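Local coordinates for endoribonuclease ToxN (Bacillus thuringiensis, PDB 4ATO), which cleaves RNA within A-rich sequences as the toxic endoribonuclease of a type III toxin-antitoxin system, held in check by the RNA antitoxin ToxI, at residues Ile12-Ile17 and Phe29-Glu33; Ala23-Val27 and Lys153-Asp158; Val90-Glu94 and Cys166-Arg172. All coordinates share one frame. Residue numbers count along the deposited sequence, not the author numbering.

Contact 1 of 3, residues Ile12-Ile17 and Phe29-Glu33. With nucleotides of chain B.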
loop_
_atom_site.group_PDB
_atom_site.type_symbol
_atom_site.label_atom_id
_atom_site.label_comp_id
_atom_site.label_asym_id
_atom_site.label_seq_id
_atom_site.Cartn_x
_atom_site.Cartn_y
_atom_site.Cartn_z
ATOM N N ILE A 12 -19.696 29.454 14.332
ATOM C CA ILE A 12 -21.088 29.767 14.061
ATOM C C ILE A 12 -21.587 30.809 15.067
ATOM O O ILE A 12 -21.220 30.767 16.243
ATOM C CB ILE A 12 -21.957 28.483 14.058
ATOM C CG1 ILE A 12 -21.732 27.698 12.761
ATOM C CG2 ILE A 12 -23.436 28.819 14.121
ATOM C CD1 ILE A 12 -20.523 26.838 12.735
ATOM N N SER A 13 -22.392 31.761 14.599
ATOM C CA SER A 13 -22.838 32.854 15.456
ATOM C C SER A 13 -23.699 32.303 16.584
ATOM O O SER A 13 -24.520 31.408 16.371
ATOM C CB SER A 13 -23.607 33.917 14.659
ATOM O OG SER A 13 -24.905 33.465 14.314
ATOM N N THR A 14 -23.495 32.829 17.784
ATOM C CA THR A 14 -24.198 32.320 18.950
ATOM C C THR A 14 -25.684 32.626 18.859
ATOM O O THR A 14 -26.501 31.938 19.465
ATOM C CB THR A 14 -23.635 32.904 20.243
ATOM O OG1 THR A 14 -23.937 34.303 20.302
ATOM C CG2 THR A 14 -22.138 32.716 20.277
ATOM N N GLU A 15 -26.029 33.656 18.096
ATOM C CA GLU A 15 -27.432 33.987 17.881
ATOM C C GLU A 15 -28.121 32.830 17.179
ATOM O O GLU A 15 -29.181 32.373 17.608
ATOM C CB GLU A 15 -27.581 35.251 17.033
ATOM C CG GLU A 15 -27.654 36.540 17.818
ATOM C CD GLU A 15 -28.432 37.614 17.074
ATOM O OE1 GLU A 15 -29.079 37.278 16.058
ATOM O OE2 GLU A 15 -28.403 38.790 17.501
ATOM N N TYR A 16 -27.514 32.357 16.094
ATOM C CA TYR A 16 -28.118 31.278 15.327
ATOM C C TYR A 16 -28.113 29.967 16.109
ATOM O O TYR A 16 -29.055 29.183 16.011
ATOM C CB TYR A 16 -27.447 31.113 13.963
ATOM C CG TYR A 16 -28.129 30.079 13.097
ATOM C CD1 TYR A 16 -29.303 30.380 12.411
ATOM C CD2 TYR A 16 -27.614 28.794 12.982
ATOM C CE1 TYR A 16 -29.938 29.430 11.626
ATOM C CE2 TYR A 16 -28.237 27.840 12.197
ATOM C CZ TYR A 16 -29.396 28.159 11.523
ATOM O OH TYR A 16 -30.011 27.202 10.745
ATOM N N ILE A 17 -27.068 29.735 16.897
ATOM C CA ILE A 17 -26.998 28.516 17.709
ATOM C C ILE A 17 -28.130 28.501 18.740
ATOM O O ILE A 17 -28.849 27.506 18.878
ATOM C CB ILE A 17 -25.636 28.375 18.418
ATOM C CG1 ILE A 17 -24.543 27.997 17.419
ATOM C CG2 ILE A 17 -25.709 27.340 19.539
ATOM C CD1 ILE A 17 -24.599 26.547 16.932
ATOM N N PHE A 29 -23.627 23.873 23.004
ATOM C CA PHE A 29 -23.330 25.188 23.567
ATOM C C PHE A 29 -22.135 25.751 22.793
ATOM O O PHE A 29 -21.170 25.033 22.528
ATOM C CB PHE A 29 -22.937 25.079 25.045
ATOM C CG PHE A 29 -24.042 24.619 25.962
ATOM C CD1 PHE A 29 -25.356 24.574 25.539
ATOM C CD2 PHE A 29 -23.753 24.260 27.273
ATOM C CE1 PHE A 29 -26.363 24.160 26.402
ATOM C CE2 PHE A 29 -24.752 23.846 28.142
ATOM C CZ PHE A 29 -26.054 23.795 27.706
ATOM N N ASN A 30 -22.172 27.016 22.438
ATOM C CA ASN A 30 -21.110 27.588 21.649
ATOM C C ASN A 30 -19.879 27.984 22.446
ATOM O O ASN A 30 -18.804 28.089 21.910
ATOM C CB ASN A 30 -21.644 28.787 20.881
ATOM C CG ASN A 30 -21.312 28.732 19.415
ATOM O OD1 ASN A 30 -21.096 27.679 18.861
ATOM N ND2 ASN A 30 -21.267 29.878 18.789
ATOM N N LYS A 31 -20.057 28.209 23.734
ATOM C CA LYS A 31 -19.010 28.719 24.603
ATOM C C LYS A 31 -18.071 29.688 23.938
ATOM O O LYS A 31 -16.894 29.423 23.844
ATOM C CB LYS A 31 -18.201 27.585 25.191
ATOM C CG LYS A 31 -18.993 26.677 26.094
ATOM C CD LYS A 31 -18.198 25.446 26.434
ATOM C CE LYS A 31 -19.077 24.420 27.094
ATOM N NZ LYS A 31 -18.567 24.133 28.455
ATOM N N ASP A 32 -18.583 30.827 23.506
ATOM C CA ASP A 32 -17.768 31.764 22.757
ATOM C C ASP A 32 -16.865 32.654 23.595
ATOM O O ASP A 32 -16.294 33.592 23.082
ATOM C CB ASP A 32 -18.625 32.605 21.799
ATOM C CG ASP A 32 -19.675 33.422 22.505
ATOM O OD1 ASP A 32 -19.955 33.159 23.676
ATOM O OD2 ASP A 32 -20.240 34.321 21.874
ATOM N N GLU A 33 -16.714 32.331 24.869
ATOM C CA GLU A 33 -16.000 33.200 25.800
ATOM C C GLU A 33 -14.531 33.422 25.432
ATOM O O GLU A 33 -14.034 34.542 25.524
ATOM C CB GLU A 33 -16.134 32.680 27.230
ATOM C CG GLU A 33 -17.562 32.690 27.741
ATOM C CD GLU A 33 -17.694 32.091 29.125
ATOM O OE1 GLU A 33 -16.687 31.563 29.648
ATOM O OE2 GLU A 33 -18.807 32.148 29.690
ATOM O "O5'" A B 1 -19.219 20.609 25.209
ATOM C "C5'" A B 1 -18.581 20.841 26.457
ATOM C "C4'" A B 1 -19.549 20.727 27.602
ATOM O "O4'" A B 1 -20.640 21.659 27.409
ATOM C "C3'" A B 1 -20.231 19.380 27.763
ATOM O "O3'" A B 1 -19.429 18.450 28.473
ATOM C "C2'" A B 1 -21.523 19.740 28.488
ATOM O "O2'" A B 1 -21.282 19.894 29.874
ATOM C "C1'" A B 1 -21.837 21.114 27.909
ATOM N N9 A B 1 -22.832 21.076 26.818
ATOM C C8 A B 1 -22.610 21.473 25.520
ATOM N N7 A B 1 -23.672 21.395 24.753
ATOM C C5 A B 1 -24.672 20.934 25.601
ATOM C C6 A B 1 -26.039 20.653 25.385
ATOM N N6 A B 1 -26.660 20.788 24.205
ATOM N N1 A B 1 -26.758 20.213 26.436
ATOM C C2 A B 1 -26.137 20.075 27.617
ATOM N N3 A B 1 -24.864 20.311 27.942
ATOM C C4 A B 1 -24.171 20.742 26.879
HETATM O O HOH W 1 -18.895 28.602 17.069
#
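N30 lays its carboxamide over the start of helix 14-23, where it meets the backbone carbonyl of I12 and the side chains of T14 and I17. N30 ND2 donates to I12 O at 2.7 Å with an N-H...O angle of 147°, the single direct hydrogen bond between 12-17 and 29-33. The amide is held from its other end through water 1, which accepts from I12 N at 3.0 Å and lies 3.0 Å from N30 OD1 in the geometry of a donor. One side chain thus addresses both backbone groups of I12, directly and through water.

Carbon atoms of I17 and T14 flank the amide. I17, one helical turn on from S13, brings CG1 to 3.7 Å from N30 OD1, and T14 CG2 lies 3.3 Å from N30 ND2. T14 CG2 also makes a short approach of 3.0 Å to D32 OD2, so T14 sits between the two side chains at the more exposed edge.

S13 occupies the N-cap position: its OG accepts a weak hydrogen bond from Y16 N at 3.3 Å, while I17 N bonds to S13 O at 3.1 Å in the first helical turn. The stronger partner of S13 OG is the E94 carboxylate, by a hydrogen bond to OE1, and N30 packs against Y39 of strand 38-41. F29 presents a ring face to C4 of A1 of chain B, and F29 N lies 3.0 Å from A1 N7. A side-chain-to-backbone hydrogen bond thus joins a Ser-capped strand-to-helix junction to a loop that lines the ToxI RNA-binding surface.

Contact 2 of 3, residues Ala23-Val27 and Lys153-Asp158; sequences ADSKV and KGVCCD. With nucleotides of chain B.
Residues 23-27 leave helix 14-23 and fold into a type I beta turn from D24 to V27, closed by V27 N to D24 O at 3.3 Å. In the partner segment, 153-155 form the last turn of helix 147-155; C156 is the first residue to leave helical angles, and C156 and C157 run extended to D158, the N-cap of helix 159-169. The CA atoms come closest at K26 and C157, 5.6 Å apart.

D24 has chi1 t. D24 OD1 accepts a hydrogen bond from K26 N at 2.7 Å, an Asx turn, and D24 OD2 one from D158 N at a very short 2.5 Å. K26, with chi1 m and chi2 and chi3 t, reaches the helix end: K26 NZ donates to C156 O at 2.9 Å and weakly to G154 O at 3.2 Å and K153 O at 3.4 Å. C157 SG lies 4.0 Å from K26 CB and 4.5 Å from V27 CG2.

The carbonyls of S25, K26 and V27 face the RNA of chain B. A1 N6 donates to S25 O at 2.9 Å and V27 O at 2.8 Å, and A2 N6 to K26 O at 3.0 Å. A lysine ammonium gathering carbonyls at a helix C-terminus matches the partial negative charge there, while the turn's carbonyls accept the exocyclic amines of adenines, consistent with binding of A-rich RNA.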
loop_
_atom_site.group_PDB
_atom_site.type_symbol
_atom_site.label_atom_id
_atom_site.label_comp_id
_atom_site.label_asym_id
_atom_site.label_seq_id
_atom_site.Cartn_x
_atom_site.Cartn_y
_atom_site.Cartn_z
ATOM N N ALA A 23 -35.349 24.789 19.126
ATOM C CA ALA A 23 -36.054 23.676 18.495
ATOM C C ALA A 23 -35.517 22.310 18.921
ATOM O O ALA A 23 -36.248 21.321 18.905
ATOM C CB ALA A 23 -36.012 23.812 16.979
ATOM N N ASP A 24 -34.240 22.256 19.290
ATOM C CA ASP A 24 -33.612 21.002 19.706
ATOM C C ASP A 24 -32.512 21.254 20.734
ATOM O O ASP A 24 -31.476 21.857 20.423
ATOM C CB ASP A 24 -33.037 20.256 18.496
ATOM C CG ASP A 24 -32.562 18.847 18.840
ATOM O OD1 ASP A 24 -31.965 18.643 19.916
ATOM O OD2 ASP A 24 -32.797 17.931 18.033
ATOM N N SER A 25 -32.724 20.748 21.944
ATOM C CA SER A 25 -31.808 20.995 23.055
ATOM C C SER A 25 -30.443 20.308 22.912
ATOM O O SER A 25 -29.548 20.537 23.731
ATOM C CB SER A 25 -32.459 20.598 24.385
ATOM O OG SER A 25 -32.830 19.232 24.390
ATOM N N LYS A 26 -30.272 19.480 21.882
ATOM C CA LYS A 26 -28.994 18.784 21.690
ATOM C C LYS A 26 -27.969 19.593 20.898
ATOM O O LYS A 26 -26.824 19.155 20.738
ATOM C CB LYS A 26 -29.187 17.413 21.031
ATOM C CG LYS A 26 -29.957 16.400 21.862
ATOM C CD LYS A 26 -30.345 15.224 20.988
ATOM C CE LYS A 26 -31.582 14.537 21.484
ATOM N NZ LYS A 26 -32.342 13.957 20.348
ATOM N N VAL A 27 -28.367 20.758 20.398
ATOM C CA VAL A 27 -27.419 21.641 19.718
ATOM C C VAL A 27 -26.318 22.027 20.710
ATOM O O VAL A 27 -26.606 22.319 21.869
ATOM C CB VAL A 27 -28.114 22.909 19.165
ATOM C CG1 VAL A 27 -27.096 23.858 18.547
ATOM C CG2 VAL A 27 -29.171 22.533 18.138
ATOM N N LYS A 153 -31.719 8.214 16.729
ATOM C CA LYS A 153 -32.673 9.302 16.956
ATOM C C LYS A 153 -32.518 9.913 18.334
ATOM O O LYS A 153 -32.636 11.130 18.492
ATOM C CB LYS A 153 -34.122 8.839 16.749
ATOM C CG LYS A 153 -34.512 8.726 15.287
ATOM C CD LYS A 153 -35.941 8.217 15.125
ATOM C CE LYS A 153 -36.327 8.068 13.655
ATOM N NZ LYS A 153 -35.689 6.882 13.026
ATOM N N GLY A 154 -32.246 9.067 19.325
ATOM C CA GLY A 154 -32.089 9.527 20.693
ATOM C C GLY A 154 -30.832 10.364 20.886
ATOM O O GLY A 154 -30.849 11.372 21.586
ATOM N N VAL A 155 -29.738 9.962 20.246
ATOM C CA VAL A 155 -28.451 10.605 20.496
ATOM C C VAL A 155 -28.164 11.760 19.525
ATOM O O VAL A 155 -27.236 12.538 19.749
ATOM C CB VAL A 155 -27.289 9.573 20.457
ATOM C CG1 VAL A 155 -26.874 9.286 19.018
ATOM C CG2 VAL A 155 -26.099 10.069 21.258
ATOM N N CYS A 156 -28.955 11.876 18.453
ATOM C CA CYS A 156 -28.705 12.896 17.426
ATOM C C CYS A 156 -29.695 14.036 17.495
ATOM O O CYS A 156 -30.844 13.847 17.892
ATOM C CB CYS A 156 -28.785 12.309 16.019
ATOM S SG CYS A 156 -27.573 11.043 15.656
ATOM N N CYS A 157 -29.247 15.219 17.088
ATOM C CA CYS A 157 -30.170 16.316 16.822
ATOM C C CYS A 157 -31.308 15.881 15.873
ATOM O O CYS A 157 -31.154 14.964 15.046
ATOM C CB CYS A 157 -29.420 17.483 16.185
ATOM S SG CYS A 157 -28.206 18.277 17.239
ATOM N N ASP A 158 -32.446 16.553 16.003
ATOM C CA ASP A 158 -33.582 16.367 15.115
ATOM C C ASP A 158 -33.270 17.136 13.835
ATOM O O ASP A 158 -33.639 18.303 13.697
ATOM C CB ASP A 158 -34.845 16.926 15.786
ATOM C CG ASP A 158 -36.122 16.613 15.017
ATOM O OD1 ASP A 158 -36.044 16.282 13.819
ATOM O OD2 ASP A 158 -37.216 16.714 15.615
ATOM O "O5'" A B 1 -19.219 20.609 25.209
ATOM C "C5'" A B 1 -18.581 20.841 26.457
ATOM C "C4'" A B 1 -19.549 20.727 27.602
ATOM O "O4'" A B 1 -20.640 21.659 27.409
ATOM C "C3'" A B 1 -20.231 19.380 27.763
ATOM O "O3'" A B 1 -19.429 18.450 28.473
ATOM C "C2'" A B 1 -21.523 19.740 28.488
ATOM O "O2'" A B 1 -21.282 19.894 29.874
ATOM C "C1'" A B 1 -21.837 21.114 27.909
ATOM N N9 A B 1 -22.832 21.076 26.818
ATOM C C8 A B 1 -22.610 21.473 25.520
ATOM N N7 A B 1 -23.672 21.395 24.753
ATOM C C5 A B 1 -24.672 20.934 25.601
ATOM C C6 A B 1 -26.039 20.653 25.385
ATOM N N6 A B 1 -26.660 20.788 24.205
ATOM N N1 A B 1 -26.758 20.213 26.436
ATOM C C2 A B 1 -26.137 20.075 27.617
ATOM N N3 A B 1 -24.864 20.311 27.942
ATOM C C4 A B 1 -24.171 20.742 26.879
ATOM P P A B 2 -19.600 16.871 28.237
ATOM O OP1 A B 2 -18.654 16.197 29.151
ATOM O OP2 A B 2 -19.483 16.630 26.772
ATOM O "O5'" A B 2 -21.092 16.591 28.696
ATOM C "C5'" A B 2 -21.450 16.520 30.064
ATOM C "C4'" A B 2 -22.920 16.250 30.202
ATOM O "O4'" A B 2 -23.657 17.273 29.492
ATOM C "C3'" A B 2 -23.392 14.937 29.597
ATOM O "O3'" A B 2 -23.294 13.866 30.511
ATOM C "C2'" A B 2 -24.823 15.230 29.158
ATOM O "O2'" A B 2 -25.725 15.072 30.246
ATOM C "C1'" A B 2 -24.755 16.712 28.814
ATOM N N9 A B 2 -24.596 16.984 27.368
ATOM C C8 A B 2 -23.430 17.339 26.733
ATOM N N7 A B 2 -23.573 17.607 25.458
ATOM C C5 A B 2 -24.934 17.463 25.243
ATOM C C6 A B 2 -25.726 17.616 24.093
ATOM N N6 A B 2 -25.224 17.978 22.923
ATOM N N1 A B 2 -27.056 17.398 24.189
ATOM C C2 A B 2 -27.542 17.042 25.386
ATOM N N3 A B 2 -26.900 16.866 26.539
ATOM C C4 A B 2 -25.581 17.093 26.406
ATOM P P A B 3 -22.665 12.472 30.057
ATOM O OP1 A B 3 -22.506 11.649 31.281
ATOM O OP2 A B 3 -21.462 12.781 29.246
ATOM O "O5'" A B 3 -23.808 11.858 29.131
ATOM C "C5'" A B 3 -25.100 11.575 29.658
ATOM C "C4'" A B 3 -26.075 11.221 28.564
ATOM O "O4'" A B 3 -26.418 12.411 27.810
ATOM C "C3'" A B 3 -25.568 10.237 27.516
ATOM O "O3'" A B 3 -25.692 8.884 27.931
ATOM C "C2'" A B 3 -26.411 10.582 26.291
ATOM O "O2'" A B 3 -27.693 9.983 26.375
ATOM C "C1'" A B 3 -26.582 12.093 26.442
ATOM N N9 A B 3 -25.586 12.854 25.659
ATOM C C8 A B 3 -24.282 13.139 26.002
ATOM N N7 A B 3 -23.640 13.863 25.112
ATOM C C5 A B 3 -24.583 14.081 24.122
ATOM C C6 A B 3 -24.523 14.772 22.900
ATOM N N6 A B 3 -23.429 15.397 22.463
ATOM N N1 A B 3 -25.640 14.809 22.138
ATOM C C2 A B 3 -26.737 14.169 22.580
ATOM N N3 A B 3 -26.916 13.480 23.708
ATOM C C4 A B 3 -25.788 13.474 24.446
#

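Contact 3 of 3, residues Val90-Glu94 and Cys166-Arg172; sequences VPEKE and CQEYKER
Helix 159-169 ends within 166-172, and its last turn and the tail beyond it face the loop 90-94, which makes a type I beta turn from P91 to E94 closed by E94 N to P91 O at 3.0 Å. The backbones stay well apart, the nearest CA atoms being those of K93 and R172 at 10.1 Å, so side chains bridge the gap.

C166 comes first, its side chain t and directed at the loop, with SG 4.2 Å from P91 CD. A turn later Y169, chi1 t and chi2 near -87°, carries its ring into the loop and forms the centre of the contact. P91 CG lies over one face of the Y169 ring, 3.9 Å from the centroid and 23° off the normal, a CH-pi interaction, and 3.6 Å from Y169 CD1. K93 CG approaches the ring edge, 3.3 Å from Y169 OH. Y169 OH donates to E94 OE2 in a very short hydrogen bond of 2.5 Å; E94 has chi1 and chi2 both m, and its OE1 is hydrogen-bonded to S13 OG.

K170 then leaves helical angles (phi/psi -72/56) as the centre of an inverse gamma turn, with E171 N hydrogen-bonded to Y169 O at 2.6 Å. R172, the last modelled residue, has chi1 to chi3 t and brings NH1 to 4.4 Å from K93 CD at the exposed edge. Y16 of helix 14-23 also packs on P91, E94 and C166. A proline-tyrosine CH-pi pair and a tyrosine-carboxylate hydrogen bond thus fasten helix 159-169, the last one modelled, to the turn between strands 78-89 and 95-97.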
loop_
_atom_site.group_PDB
_atom_site.type_symbol
_atom_site.label_atom_id
_atom_site.label_comp_id
_atom_site.label_asym_id
_atom_site.label_seq_id
_atom_site.Cartn_x
_atom_site.Cartn_y
_atom_site.Cartn_z
ATOM N N VAL A 90 -26.668 25.315 8.648
ATOM C CA VAL A 90 -26.407 26.716 8.964
ATOM C C VAL A 90 -26.384 27.552 7.680
ATOM O O VAL A 90 -25.779 27.142 6.693
ATOM C CB VAL A 90 -25.046 26.884 9.707
ATOM C CG1 VAL A 90 -24.797 28.337 10.079
ATOM C CG2 VAL A 90 -24.998 26.024 10.949
ATOM N N PRO A 91 -27.048 28.723 7.687
ATOM C CA PRO A 91 -26.992 29.635 6.536
ATOM C C PRO A 91 -25.649 30.357 6.475
ATOM O O PRO A 91 -25.021 30.562 7.515
ATOM C CB PRO A 91 -28.139 30.622 6.805
ATOM C CG PRO A 91 -28.332 30.588 8.273
ATOM C CD PRO A 91 -27.983 29.195 8.724
ATOM N N GLU A 92 -25.219 30.738 5.276
ATOM C CA GLU A 92 -23.851 31.223 5.075
ATOM C C GLU A 92 -23.556 32.576 5.718
ATOM O O GLU A 92 -22.395 32.973 5.839
ATOM C CB GLU A 92 -23.476 31.227 3.587
ATOM C CG GLU A 92 -24.461 31.942 2.679
ATOM C CD GLU A 92 -24.230 31.634 1.204
ATOM O OE1 GLU A 92 -23.534 30.640 0.900
ATOM O OE2 GLU A 92 -24.749 32.385 0.348
ATOM N N LYS A 93 -24.597 33.276 6.145
ATOM C CA LYS A 93 -24.399 34.548 6.828
ATOM C C LYS A 93 -24.174 34.339 8.320
ATOM O O LYS A 93 -23.658 35.218 9.007
ATOM C CB LYS A 93 -25.568 35.516 6.580
ATOM C CG LYS A 93 -26.874 34.846 6.168
ATOM C CD LYS A 93 -26.952 34.649 4.656
ATOM C CE LYS A 93 -27.802 33.443 4.290
ATOM N NZ LYS A 93 -27.628 33.087 2.859
ATOM N N GLU A 94 -24.548 33.170 8.827
ATOM C CA GLU A 94 -24.374 32.917 10.255
ATOM C C GLU A 94 -23.118 32.100 10.569
ATOM O O GLU A 94 -22.962 31.597 11.683
ATOM C CB GLU A 94 -25.626 32.276 10.873
ATOM C CG GLU A 94 -26.896 33.129 10.750
ATOM C CD GLU A 94 -26.719 34.537 11.282
ATOM O OE1 GLU A 94 -26.098 34.704 12.357
ATOM O OE2 GLU A 94 -27.204 35.482 10.621
ATOM N N CYS A 166 -33.743 26.470 9.645
ATOM C CA CYS A 166 -32.860 27.099 8.673
ATOM C C CYS A 166 -33.689 27.788 7.594
ATOM O O CYS A 166 -33.408 28.922 7.217
ATOM C CB CYS A 166 -31.917 26.069 8.048
ATOM S SG CYS A 166 -30.795 26.736 6.792
ATOM N N GLN A 167 -34.715 27.095 7.107
ATOM C CA GLN A 167 -35.613 27.647 6.093
ATOM C C GLN A 167 -36.276 28.917 6.612
ATOM O O GLN A 167 -36.311 29.935 5.922
ATOM C CB GLN A 167 -36.689 26.625 5.705
ATOM C CG GLN A 167 -36.191 25.443 4.888
ATOM C CD GLN A 167 -36.018 25.781 3.416
ATOM O OE1 GLN A 167 -36.505 26.809 2.942
ATOM N NE2 GLN A 167 -35.322 24.914 2.686
ATOM N N GLU A 168 -36.795 28.851 7.836
ATOM C CA GLU A 168 -37.458 29.993 8.453
ATOM C C GLU A 168 -36.525 31.190 8.547
ATOM O O GLU A 168 -36.963 32.333 8.433
ATOM C CB GLU A 168 -37.991 29.628 9.839
ATOM C CG GLU A 168 -39.112 28.600 9.820
ATOM C CD GLU A 168 -39.538 28.168 11.210
ATOM O OE1 GLU A 168 -39.503 29.008 12.137
ATOM O OE2 GLU A 168 -39.903 26.982 11.377
ATOM N N TYR A 169 -35.237 30.926 8.747
ATOM C CA TYR A 169 -34.256 32.000 8.806
ATOM C C TYR A 169 -34.212 32.737 7.479
ATOM O O TYR A 169 -34.002 33.952 7.437
ATOM C CB TYR A 169 -32.861 31.467 9.144
ATOM C CG TYR A 169 -31.781 32.527 9.050
ATOM C CD1 TYR A 169 -31.138 32.789 7.837
ATOM C CD2 TYR A 169 -31.404 33.270 10.169
ATOM C CE1 TYR A 169 -30.160 33.761 7.736
ATOM C CE2 TYR A 169 -30.418 34.244 10.080
ATOM C CZ TYR A 169 -29.800 34.485 8.857
ATOM O OH TYR A 169 -28.820 35.445 8.741
ATOM N N LYS A 170 -34.403 31.995 6.394
ATOM C CA LYS A 170 -34.382 32.575 5.056
ATOM C C LYS A 170 -35.621 33.431 4.793
ATOM O O LYS A 170 -36.366 33.208 3.841
ATOM C CB LYS A 170 -34.214 31.482 3.999
ATOM C CG LYS A 170 -32.900 30.714 4.134
ATOM C CD LYS A 170 -32.825 29.536 3.173
ATOM C CE LYS A 170 -31.455 28.870 3.214
ATOM N NZ LYS A 170 -31.137 28.315 4.558
ATOM N N GLU A 171 -35.828 34.402 5.676
ATOM C CA GLU A 171 -36.825 35.443 5.516
ATOM C C GLU A 171 -36.048 36.704 5.173
ATOM O O GLU A 171 -36.619 37.745 4.845
ATOM C CB GLU A 171 -37.563 35.640 6.832
ATOM C CG GLU A 171 -36.637 36.008 7.981
ATOM C CD GLU A 171 -37.289 35.842 9.340
ATOM O OE1 GLU A 171 -38.509 35.575 9.388
ATOM O OE2 GLU A 171 -36.580 35.976 10.360
ATOM N N ARG A 172 -34.727 36.585 5.260
ATOM C CA ARG A 172 -33.810 37.683 4.991
ATOM C C ARG A 172 -33.765 37.975 3.499
ATOM O O ARG A 172 -34.220 37.169 2.689
ATOM C CB ARG A 172 -32.413 37.318 5.496
ATOM C CG ARG A 172 -31.445 38.481 5.594
ATOM C CD ARG A 172 -30.149 38.044 6.258
ATOM N NE ARG A 172 -29.254 39.168 6.517
ATOM C CZ ARG A 172 -28.291 39.567 5.689
ATOM N NH1 ARG A 172 -28.093 38.932 4.543
ATOM N NH2 ARG A 172 -27.525 40.602 6.011
#

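In the fold
From the N terminus, strand 9-12 leads into helix 14-23, and contact 1 closes the first short excursion by bringing the following loop back to the start of that helix. The other end of the helix opens contact 2, which waits some 126 residues for its partner between helices 147-155 and 159-169. Contacts 1 and 2 therefore cross, and they touch where I17 packs on V27. Contact 3 opens after contact 1 has closed but before contact 2 has, and closes after it, so contacts 2 and 3 cross. It adjoins contact 1 through S13 with E94 and Y16 with P91. Together they join the sheet's connecting loops, helix 14-23 and the last modelled helices.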